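Local coordinates for protein superoxide dismutase [Mn/Fe] (Aeropyrum pernix, PDB 3AK2) that catalyses the dismutation of superoxide to oxygen and hydrogen peroxide, working with either manganese or iron at its active site, at residues A[21-35]-A[164-176]. Sequence-based numbering, arbitrary orientation.
With MN (manganese (II) ion), chain E; EDO (1,2-ethanediol), chain I.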
ATOM      1  N   PRO A  21      -2.636 -17.966 -30.581  1.00 15.53           N
ATOM      2  CA  PRO A  21      -1.243 -17.817 -30.155  1.00 15.34           C
ATOM      3  C   PRO A  21      -0.994 -16.697 -29.135  1.00 15.03           C
ATOM      4  O   PRO A  21       0.141 -16.501 -28.714  1.00 15.04           O
ATOM      5  CB  PRO A  21      -0.533 -17.482 -31.466  1.00 15.54           C
ATOM      6  CG  PRO A  21      -1.539 -16.700 -32.224  1.00 15.70           C
ATOM      7  CD  PRO A  21      -2.892 -17.259 -31.851  1.00 15.67           C
ATOM      8  N   TYR A  22      -2.047 -15.983 -28.746  1.00 14.69           N
ATOM      9  CA  TYR A  22      -1.908 -14.762 -27.944  1.00 14.36           C
ATOM     10  C   TYR A  22      -1.519 -15.000 -26.489  1.00 13.84           C
ATOM     11  O   TYR A  22      -0.722 -14.248 -25.930  1.00 13.67           O
ATOM     12  CB  TYR A  22      -3.168 -13.907 -28.075  1.00 14.54           C
ATOM     13  CG  TYR A  22      -3.466 -13.626 -29.527  1.00 15.28           C
ATOM     14  CD1 TYR A  22      -4.530 -14.250 -30.180  1.00 15.85           C
ATOM     15  CD2 TYR A  22      -2.641 -12.781 -30.266  1.00 15.81           C
ATOM     16  CE1 TYR A  22      -4.779 -14.008 -31.535  1.00 16.59           C
ATOM     17  CE2 TYR A  22      -2.877 -12.537 -31.610  1.00 17.18           C
ATOM     18  CZ  TYR A  22      -3.946 -13.148 -32.235  1.00 16.61           C
ATOM     19  OH  TYR A  22      -4.168 -12.890 -33.572  1.00 18.44           O
ATOM     20  N   ILE A  23      -2.074 -16.049 -25.887  1.00 13.46           N
ATOM     21  CA  ILE A  23      -1.645 -16.489 -24.562  1.00 13.32           C
ATOM     22  C   ILE A  23      -1.470 -18.001 -24.609  1.00 13.35           C
ATOM     23  O   ILE A  23      -2.421 -18.727 -24.891  1.00 13.08           O
ATOM     24  CB  ILE A  23      -2.640 -16.085 -23.442  1.00 13.10           C
ATOM     25  CG1 ILE A  23      -2.977 -14.592 -23.522  1.00 13.38           C
ATOM     26  CG2 ILE A  23      -2.052 -16.425 -22.078  1.00 13.36           C
ATOM     27  CD1 ILE A  23      -4.103 -14.147 -22.597  1.00 13.83           C
ATOM     28  N   ILE A  24      -0.253 -18.468 -24.336  1.00 13.28           N
ATOM     29  CA  ILE A  24       0.078 -19.891 -24.495  1.00 13.81           C
ATOM     30  C   ILE A  24      -0.590 -20.798 -23.462  1.00 13.67           C
ATOM     31  O   ILE A  24      -0.931 -20.367 -22.348  1.00 13.17           O
ATOM     32  CB  ILE A  24       1.613 -20.160 -24.515  1.00 14.09           C
ATOM     33  CG1 ILE A  24       2.289 -19.626 -23.245  1.00 14.82           C
ATOM     34  CG2 ILE A  24       2.251 -19.593 -25.789  1.00 14.45           C
ATOM     35  CD1 ILE A  24       3.726 -20.101 -23.057  1.00 15.40           C
ATOM     36  N   GLU A  25      -0.760 -22.061 -23.846  1.00 13.48           N
ATOM     37  CA  GLU A  25      -1.411 -23.067 -23.016  1.00 13.69           C
ATOM     38  C   GLU A  25      -0.795 -23.194 -21.625  1.00 13.22           C
ATOM     39  O   GLU A  25      -1.527 -23.304 -20.639  1.00 12.69           O
ATOM     40  CB  GLU A  25      -1.395 -24.428 -23.724  1.00 13.85           C
ATOM     41  CG  GLU A  25      -2.088 -25.554 -22.964  1.00 15.79           C
ATOM     42  CD  GLU A  25      -2.031 -26.885 -23.694  1.00 18.52           C
ATOM     43  OE1 GLU A  25      -0.953 -27.236 -24.216  1.00 21.36           O
ATOM     44  OE2 GLU A  25      -3.066 -27.584 -23.734  1.00 21.10           O
ATOM     45  N   GLU A  26       0.536 -23.182 -21.537  1.00 13.14           N
ATOM     46  CA  GLU A  26       1.186 -23.400 -20.245  1.00 13.40           C
ATOM     47  C   GLU A  26       0.819 -22.309 -19.249  1.00 12.74           C
ATOM     48  O   GLU A  26       0.607 -22.591 -18.069  1.00 12.95           O
ATOM     49  CB  GLU A  26       2.707 -23.515 -20.362  1.00 13.65           C
ATOM     50  CG  GLU A  26       3.351 -23.971 -19.052  1.00 15.53           C
ATOM     51  CD  GLU A  26       4.864 -24.007 -19.083  1.00 17.38           C
ATOM     52  OE1 GLU A  26       5.447 -24.404 -18.052  1.00 18.18           O
ATOM     53  OE2 GLU A  26       5.468 -23.639 -20.112  1.00 19.49           O
ATOM     54  N   ILE A  27       0.745 -21.070 -19.729  1.00 12.31           N
ATOM     55  CA  ILE A  27       0.314 -19.959 -18.880  1.00 12.05           C
ATOM     56  C   ILE A  27      -1.121 -20.163 -18.411  1.00 12.31           C
ATOM     57  O   ILE A  27      -1.398 -20.095 -17.219  1.00 12.26           O
ATOM     58  CB  ILE A  27       0.450 -18.595 -19.576  1.00 11.84           C
ATOM     59  CG1 ILE A  27       1.929 -18.226 -19.721  1.00 12.25           C
ATOM     60  CG2 ILE A  27      -0.306 -17.510 -18.789  1.00 11.73           C
ATOM     61  CD1 ILE A  27       2.184 -16.985 -20.552  1.00 13.36           C
ATOM     62  N   MET A  28      -2.029 -20.435 -19.340  1.00 11.84           N
ATOM     63  CA  MET A  28      -3.429 -20.601 -18.974  1.00 12.06           C
ATOM     64  C   MET A  28      -3.603 -21.682 -17.913  1.00 12.17           C
ATOM     65  O   MET A  28      -4.358 -21.501 -16.955  1.00 11.91           O
ATOM     66  CB  MET A  28      -4.285 -20.915 -20.199  1.00 11.98           C
ATOM     67  CG  MET A  28      -4.327 -19.816 -21.256  1.00 12.62           C
ATOM     68  SD  MET A  28      -4.900 -18.218 -20.649  1.00 11.92           S
ATOM     69  CE  MET A  28      -6.565 -18.600 -20.105  1.00 13.73           C
ATOM     70  N   LYS A  29      -2.887 -22.795 -18.074  1.00 12.01           N
ATOM     71  CA  LYS A  29      -2.983 -23.916 -17.138  1.00 12.37           C
ATOM     72  C   LYS A  29      -2.453 -23.568 -15.745  1.00 12.18           C
ATOM     73  O   LYS A  29      -3.146 -23.773 -14.749  1.00 12.14           O
ATOM     74  CB  LYS A  29      -2.279 -25.157 -17.699  1.00 12.85           C
ATOM     75  CG  LYS A  29      -2.501 -26.416 -16.874  1.00 15.17           C
ATOM     76  CD  LYS A  29      -2.034 -27.656 -17.621  1.00 18.64           C
ATOM     77  CE  LYS A  29      -2.414 -28.925 -16.875  1.00 20.42           C
ATOM     78  NZ  LYS A  29      -3.885 -29.155 -16.877  1.00 22.59           N
ATOM     79  N   LEU A  30      -1.231 -23.047 -15.669  1.00 11.84           N
ATOM     80  CA  LEU A  30      -0.667 -22.638 -14.382  1.00 11.48           C
ATOM     81  C   LEU A  30      -1.501 -21.538 -13.744  1.00 10.97           C
ATOM     82  O   LEU A  30      -1.724 -21.534 -12.538  1.00 10.51           O
ATOM     83  CB  LEU A  30       0.770 -22.143 -14.549  1.00 11.96           C
ATOM     84  CG  LEU A  30       1.835 -23.167 -14.941  1.00 12.44           C
ATOM     85  CD1 LEU A  30       3.094 -22.448 -15.384  1.00 13.36           C
ATOM     86  CD2 LEU A  30       2.140 -24.103 -13.779  1.00 14.55           C
ATOM     87  N   HIS A  31      -1.956 -20.602 -14.564  1.00 10.58           N
ATOM     88  CA  HIS A  31      -2.665 -19.433 -14.071  1.00 10.35           C
ATOM     89  C   HIS A  31      -3.953 -19.844 -13.366  1.00 10.68           C
ATOM     90  O   HIS A  31      -4.296 -19.323 -12.300  1.00 10.82           O
ATOM     91  CB  HIS A  31      -2.978 -18.505 -15.235  1.00 10.55           C
ATOM     92  CG  HIS A  31      -3.233 -17.090 -14.826  1.00  9.63           C
ATOM     93  ND1 HIS A  31      -3.421 -16.078 -15.742  1.00  9.79           N
ATOM     94  CD2 HIS A  31      -3.316 -16.515 -13.604  1.00  9.11           C
ATOM     95  CE1 HIS A  31      -3.625 -14.942 -15.099  1.00  9.96           C
ATOM     96  NE2 HIS A  31      -3.557 -15.178 -13.800  1.00  8.77           N
ATOM     97  N   HIS A  32      -4.646 -20.800 -13.970  1.00 10.71           N
ATOM     98  CA  HIS A  32      -5.913 -21.286 -13.467  1.00 10.98           C
ATOM     99  C   HIS A  32      -5.710 -22.257 -12.309  1.00 11.17           C
ATOM    100  O   HIS A  32      -6.268 -22.067 -11.223  1.00 11.08           O
ATOM    101  CB  HIS A  32      -6.665 -21.962 -14.614  1.00 11.23           C
ATOM    102  CG  HIS A  32      -8.019 -22.473 -14.247  1.00 11.38           C
ATOM    103  ND1 HIS A  32      -8.377 -23.795 -14.396  1.00 11.95           N
ATOM    104  CD2 HIS A  32      -9.108 -21.840 -13.749  1.00 12.10           C
ATOM    105  CE1 HIS A  32      -9.628 -23.955 -14.006  1.00 12.47           C
ATOM    106  NE2 HIS A  32     -10.094 -22.785 -13.609  1.00 13.11           N
ATOM    107  N   GLN A  33      -4.902 -23.289 -12.547  1.00 11.66           N
ATOM    108  CA  GLN A  33      -4.741 -24.396 -11.602  1.00 12.25           C
ATOM    109  C   GLN A  33      -3.905 -24.055 -10.382  1.00 12.00           C
ATOM    110  O   GLN A  33      -4.118 -24.619  -9.307  1.00 12.50           O
ATOM    111  CB  GLN A  33      -4.143 -25.628 -12.295  1.00 12.57           C
ATOM    112  CG  GLN A  33      -5.031 -26.201 -13.388  1.00 14.50           C
ATOM    113  CD  GLN A  33      -4.528 -27.521 -13.952  1.00 16.44           C
ATOM    114  OE1 GLN A  33      -5.272 -28.233 -14.629  1.00 19.53           O
ATOM    115  NE2 GLN A  33      -3.269 -27.848 -13.687  1.00 17.33           N
ATOM    116  N   LYS A  34      -2.944 -23.151 -10.546  1.00 11.71           N
ATOM    117  CA  LYS A  34      -2.066 -22.794  -9.440  1.00 12.00           C
ATOM    118  C   LYS A  34      -2.480 -21.468  -8.816  1.00 11.78           C
ATOM    119  O   LYS A  34      -2.863 -21.423  -7.648  1.00 11.97           O
ATOM    120  CB  LYS A  34      -0.595 -22.784  -9.882  1.00 12.39           C
ATOM    121  CG  LYS A  34      -0.093 -24.123 -10.438  1.00 14.09           C
ATOM    122  CD  LYS A  34      -0.099 -25.215  -9.368  1.00 16.65           C
ATOM    123  CE  LYS A  34       0.628 -26.472  -9.830  1.00 19.06           C
ATOM    124  NZ  LYS A  34      -0.201 -27.286 -10.754  1.00 21.06           N
ATOM    125  N   HIS A  35      -2.449 -20.398  -9.600  1.00 11.18           N
ATOM    126  CA  HIS A  35      -2.685 -19.068  -9.042  1.00 10.72           C
ATOM    127  C   HIS A  35      -4.134 -18.830  -8.619  1.00 10.23           C
ATOM    128  O   HIS A  35      -4.396 -18.520  -7.459  1.00  9.95           O
ATOM    129  CB  HIS A  35      -2.177 -17.981  -9.985  1.00 11.01           C
ATOM    130  CG  HIS A  35      -0.708 -18.071 -10.244  1.00 11.70           C
ATOM    131  ND1 HIS A  35       0.231 -17.677  -9.316  1.00 13.85           N
ATOM    132  CD2 HIS A  35      -0.013 -18.548 -11.302  1.00 12.75           C
ATOM    133  CE1 HIS A  35       1.441 -17.889  -9.800  1.00 13.98           C
ATOM    134  NE2 HIS A  35       1.321 -18.419 -11.003  1.00 13.13           N
ATOM    135  N   ILE A 164      -7.717  -6.645 -17.302  1.00  9.71           N
ATOM    136  CA  ILE A 164      -6.538  -7.335 -17.816  1.00  9.86           C
ATOM    137  C   ILE A 164      -5.565  -7.568 -16.667  1.00  9.68           C
ATOM    138  O   ILE A 164      -5.216  -6.644 -15.932  1.00  9.58           O
ATOM    139  CB  ILE A 164      -5.849  -6.597 -19.001  1.00 10.16           C
ATOM    140  CG1 ILE A 164      -4.671  -7.433 -19.529  1.00 11.21           C
ATOM    141  CG2 ILE A 164      -5.408  -5.195 -18.595  1.00 10.31           C
ATOM    142  CD1 ILE A 164      -3.887  -6.811 -20.686  1.00 12.20           C
ATOM    143  N   ASP A 165      -5.143  -8.815 -16.522  1.00  9.61           N
ATOM    144  CA  ASP A 165      -4.181  -9.203 -15.506  1.00  9.92           C
ATOM    145  C   ASP A 165      -2.784  -8.880 -16.015  1.00  9.98           C
ATOM    146  O   ASP A 165      -2.369  -9.401 -17.060  1.00 10.30           O
ATOM    147  CB  ASP A 165      -4.315 -10.701 -15.257  1.00 10.06           C
ATOM    148  CG  ASP A 165      -3.542 -11.181 -14.047  1.00 10.64           C
ATOM    149  OD1 ASP A 165      -2.844 -10.383 -13.379  1.00 11.59           O
ATOM    150  OD2 ASP A 165      -3.658 -12.384 -13.765  1.00 11.57           O
ATOM    151  N   VAL A 166      -2.070  -8.007 -15.305  1.00 10.02           N
ATOM    152  CA  VAL A 166      -0.667  -7.735 -15.620  1.00 10.20           C
ATOM    153  C   VAL A 166       0.290  -8.158 -14.505  1.00 10.03           C
ATOM    154  O   VAL A 166       1.418  -7.664 -14.420  1.00  9.97           O
ATOM    155  CB  VAL A 166      -0.410  -6.274 -16.084  1.00 10.43           C
ATOM    156  CG1 VAL A 166      -1.051  -6.022 -17.447  1.00 10.84           C
ATOM    157  CG2 VAL A 166      -0.903  -5.266 -15.058  1.00 11.14           C
ATOM    158  N   TRP A 167      -0.148  -9.089 -13.659  1.00  9.69           N
ATOM    159  CA  TRP A 167       0.808  -9.811 -12.832  1.00  9.79           C
ATOM    160  C   TRP A 167       1.791 -10.491 -13.771  1.00 10.14           C
ATOM    161  O   TRP A 167       1.425 -10.880 -14.882  1.00  9.87           O
ATOM    162  CB  TRP A 167       0.119 -10.869 -11.986  1.00  9.41           C
ATOM    163  CG  TRP A 167      -0.569 -10.340 -10.766  1.00  9.24           C
ATOM    164  CD1 TRP A 167      -1.595  -9.434 -10.723  1.00  9.65           C
ATOM    165  CD2 TRP A 167      -0.298 -10.708  -9.413  1.00  9.18           C
ATOM    166  NE1 TRP A 167      -1.971  -9.212  -9.421  1.00  9.48           N
ATOM    167  CE2 TRP A 167      -1.199  -9.986  -8.596  1.00  8.70           C
ATOM    168  CE3 TRP A 167       0.618 -11.578  -8.806  1.00  9.71           C
ATOM    169  CZ2 TRP A 167      -1.203 -10.103  -7.201  1.00  8.87           C
ATOM    170  CZ3 TRP A 167       0.613 -11.697  -7.424  1.00  9.78           C
ATOM    171  CH2 TRP A 167      -0.294 -10.963  -6.637  1.00  9.40           C
ATOM    172  N   GLU A 168       3.033 -10.641 -13.331  1.00 10.25           N
ATOM    173  CA  GLU A 168       4.055 -11.232 -14.190  1.00 10.85           C
ATOM    174  C   GLU A 168       3.688 -12.654 -14.619  1.00 10.88           C
ATOM    175  O   GLU A 168       3.944 -13.036 -15.762  1.00 10.90           O
ATOM    176  CB  GLU A 168       5.429 -11.152 -13.525  1.00 11.00           C
ATOM    177  CG  GLU A 168       5.890  -9.704 -13.345  1.00 11.70           C
ATOM    178  CD  GLU A 168       7.246  -9.559 -12.688  1.00 12.23           C
ATOM    179  OE1 GLU A 168       7.535 -10.287 -11.715  1.00 12.32           O
ATOM    180  OE2 GLU A 168       8.015  -8.682 -13.139  1.00 13.87           O
ATOM    181  N   HIS A 169       3.053 -13.415 -13.730  1.00 10.61           N
ATOM    182  CA  HIS A 169       2.639 -14.780 -14.063  1.00 10.68           C
ATOM    183  C   HIS A 169       1.653 -14.864 -15.228  1.00 10.97           C
ATOM    184  O   HIS A 169       1.470 -15.936 -15.803  1.00 11.33           O
ATOM    185  CB  HIS A 169       2.094 -15.541 -12.843  1.00 10.67           C
ATOM    186  CG  HIS A 169       0.802 -15.005 -12.294  1.00  9.81           C
ATOM    187  ND1 HIS A 169       0.698 -14.502 -11.015  1.00 10.12           N
ATOM    188  CD2 HIS A 169      -0.444 -14.929 -12.827  1.00  9.46           C
ATOM    189  CE1 HIS A 169      -0.549 -14.124 -10.789  1.00 10.08           C
ATOM    190  NE2 HIS A 169      -1.263 -14.369 -11.874  1.00  9.80           N
ATOM    191  N   ALA A 170       1.000 -13.752 -15.559  1.00 10.88           N
ATOM    192  CA  ALA A 170       0.045 -13.738 -16.660  1.00 10.91           C
ATOM    193  C   ALA A 170       0.722 -13.734 -18.035  1.00 11.07           C
ATOM    194  O   ALA A 170       0.077 -14.033 -19.041  1.00 11.01           O
ATOM    195  CB  ALA A 170      -0.922 -12.553 -16.525  1.00 10.99           C
ATOM    196  N   TYR A 171       2.014 -13.417 -18.084  1.00 10.96           N
ATOM    197  CA  TYR A 171       2.671 -13.255 -19.378  1.00 11.43           C
ATOM    198  C   TYR A 171       4.130 -13.699 -19.469  1.00 11.70           C
ATOM    199  O   TYR A 171       4.634 -13.892 -20.578  1.00 11.59           O
ATOM    200  CB  TYR A 171       2.555 -11.803 -19.854  1.00 11.51           C
ATOM    201  CG  TYR A 171       3.188 -10.780 -18.932  1.00 11.43           C
ATOM    202  CD1 TYR A 171       4.554 -10.495 -18.996  1.00 11.83           C
ATOM    203  CD2 TYR A 171       2.415 -10.090 -17.995  1.00 11.55           C
ATOM    204  CE1 TYR A 171       5.134  -9.553 -18.151  1.00 11.70           C
ATOM    205  CE2 TYR A 171       2.987  -9.143 -17.150  1.00 11.76           C
ATOM    206  CZ  TYR A 171       4.342  -8.886 -17.227  1.00 11.28           C
ATOM    207  OH  TYR A 171       4.899  -7.942 -16.399  1.00 11.90           O
ATOM    208  N   TYR A 172       4.809 -13.853 -18.334  1.00 11.88           N
ATOM    209  CA  TYR A 172       6.274 -13.987 -18.342  1.00 12.40           C
ATOM    210  C   TYR A 172       6.816 -15.164 -19.146  1.00 12.78           C
ATOM    211  O   TYR A 172       7.817 -15.024 -19.850  1.00 12.98           O
ATOM    212  CB  TYR A 172       6.862 -14.002 -16.929  1.00 12.58           C
ATOM    213  CG  TYR A 172       8.198 -13.300 -16.867  1.00 12.27           C
ATOM    214  CD1 TYR A 172       8.274 -11.938 -16.582  1.00 12.61           C
ATOM    215  CD2 TYR A 172       9.386 -13.987 -17.128  1.00 12.99           C
ATOM    216  CE1 TYR A 172       9.495 -11.279 -16.546  1.00 12.38           C
ATOM    217  CE2 TYR A 172      10.612 -13.335 -17.091  1.00 13.21           C
ATOM    218  CZ  TYR A 172      10.659 -11.985 -16.796  1.00 12.81           C
ATOM    219  OH  TYR A 172      11.876 -11.341 -16.758  1.00 14.50           O
ATOM    220  N   LEU A 173       6.165 -16.319 -19.061  1.00 12.91           N
ATOM    221  CA  LEU A 173       6.652 -17.497 -19.784  1.00 13.40           C
ATOM    222  C   LEU A 173       6.717 -17.286 -21.293  1.00 13.73           C
ATOM    223  O   LEU A 173       7.577 -17.863 -21.966  1.00 14.41           O
ATOM    224  CB  LEU A 173       5.808 -18.728 -19.458  1.00 13.46           C
ATOM    225  CG  LEU A 173       5.982 -19.366 -18.078  1.00 13.90           C
ATOM    226  CD1 LEU A 173       5.005 -20.516 -17.924  1.00 13.72           C
ATOM    227  CD2 LEU A 173       7.408 -19.851 -17.851  1.00 15.32           C
ATOM    228  N   GLN A 174       5.813 -16.458 -21.810  1.00 13.83           N
ATOM    229  CA  GLN A 174       5.706 -16.202 -23.243  1.00 14.06           C
ATOM    230  C   GLN A 174       6.392 -14.901 -23.657  1.00 14.04           C
ATOM    231  O   GLN A 174       7.181 -14.876 -24.608  1.00 14.79           O
ATOM    232  CB  GLN A 174       4.229 -16.161 -23.641  1.00 13.89           C
ATOM    233  CG  GLN A 174       3.965 -15.922 -25.122  1.00 14.18           C
ATOM    234  CD  GLN A 174       2.493 -16.015 -25.463  1.00 14.78           C
ATOM    235  OE1 GLN A 174       1.670 -16.357 -24.616  1.00 15.02           O
ATOM    236  NE2 GLN A 174       2.153 -15.717 -26.712  1.00 15.11           N
ATOM    237  N   TYR A 175       6.086 -13.825 -22.940  1.00 13.76           N
ATOM    238  CA  TYR A 175       6.511 -12.482 -23.319  1.00 13.43           C
ATOM    239  C   TYR A 175       7.718 -11.981 -22.531  1.00 13.50           C
ATOM    240  O   TYR A 175       8.239 -10.899 -22.816  1.00 13.48           O
ATOM    241  CB  TYR A 175       5.339 -11.503 -23.180  1.00 13.28           C
ATOM    242  CG  TYR A 175       4.206 -11.784 -24.143  1.00 12.36           C
ATOM    243  CD1 TYR A 175       4.239 -11.296 -25.449  1.00 12.74           C
ATOM    244  CD2 TYR A 175       3.105 -12.553 -23.756  1.00 12.10           C
ATOM    245  CE1 TYR A 175       3.209 -11.559 -26.342  1.00 13.47           C
ATOM    246  CE2 TYR A 175       2.067 -12.817 -24.640  1.00 12.85           C
ATOM    247  CZ  TYR A 175       2.128 -12.318 -25.931  1.00 12.58           C
ATOM    248  OH  TYR A 175       1.108 -12.576 -26.815  1.00 14.03           O
ATOM    249  N   LYS A 176       8.158 -12.775 -21.554  1.00 13.66           N
ATOM    250  CA  LYS A 176       9.261 -12.405 -20.661  1.00 14.05           C
ATOM    251  C   LYS A 176       8.955 -11.043 -20.024  1.00 13.96           C
ATOM    252  O   LYS A 176       7.833 -10.820 -19.562  1.00 14.19           O
ATOM    253  CB  LYS A 176      10.619 -12.440 -21.396  1.00 14.51           C
ATOM    254  CG  LYS A 176      10.842 -13.687 -22.274  1.00 16.23           C
ATOM    255  CD  LYS A 176      10.906 -14.969 -21.454  1.00 18.71           C
ATOM    256  CE  LYS A 176      10.776 -16.212 -22.326  1.00 19.24           C
ATOM    257  NZ  LYS A 176      11.996 -16.475 -23.140  1.00 20.93           N
TER
HETATM  258 MN    MN E 215      -3.335 -13.671 -12.225  1.00  9.38          MN
HETATM  259  C1  EDO I 219       0.484 -20.677  -6.800  1.00 31.98           C
HETATM  260  O1  EDO I 219       1.432 -21.639  -6.321  1.00 31.80           O
HETATM  261  C2  EDO I 219       0.474 -19.476  -5.857  1.00 32.27           C
HETATM  262  O2  EDO I 219      -0.024 -18.327  -6.552  1.00 32.53           O
HETATM  263  O   HOH W   1      -3.145 -11.998 -10.937  1.00 14.55           O
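His-31, Asp-165 and His-169 meet at one manganese ion. His-31 NE2 lies 2.2 Å from the metal, with CG roughly anti to the backbone N (chi1 -159°), which carries the ring across to the metal. Imidazole nitrogens and a carboxylate suit the ion: Asp-165 binds it through OD2 at 2.0 Å, while OD1 accepts the backbone N-H of Trp-167 in an Asx turn that restrains the carboxylate. The His-169 ring turns its CD2 edge to the His-31 face, offset from the centre, planes 68° apart. One face of His-169 stacks on His-35, centroids 3.9 Å apart, and the other carries Trp-167 CB. With NE2 spent on the metal, His-169 offers ND1 to Glu-168 of the second subunit; His-35 NE2 is hydrogen-bonded to Tyr-172 OH of that subunit.

Beyond the site, branched Ile-27 packs between the helix and the 170-174 backbone, CG2 against Ala-170 O and CD1 on Gln-174 CB, while Leu-173 CD1 reaches Leu-30 CD1 at 3.7 Å. Extended Gln-174 uses both ends of its amide on the loop before helix 25-54: OE1 accepts Ile-24 N at 2.9 Å, and NE2 donates to Pro-21 O. Tyr-175 OH donates to Tyr-22 O at 2.6 Å, on a lone pair. His-79 and a water complete the five-ligand site of iron/manganese superoxide dismutases, built where the alpha-hairpin and C-terminal domains join.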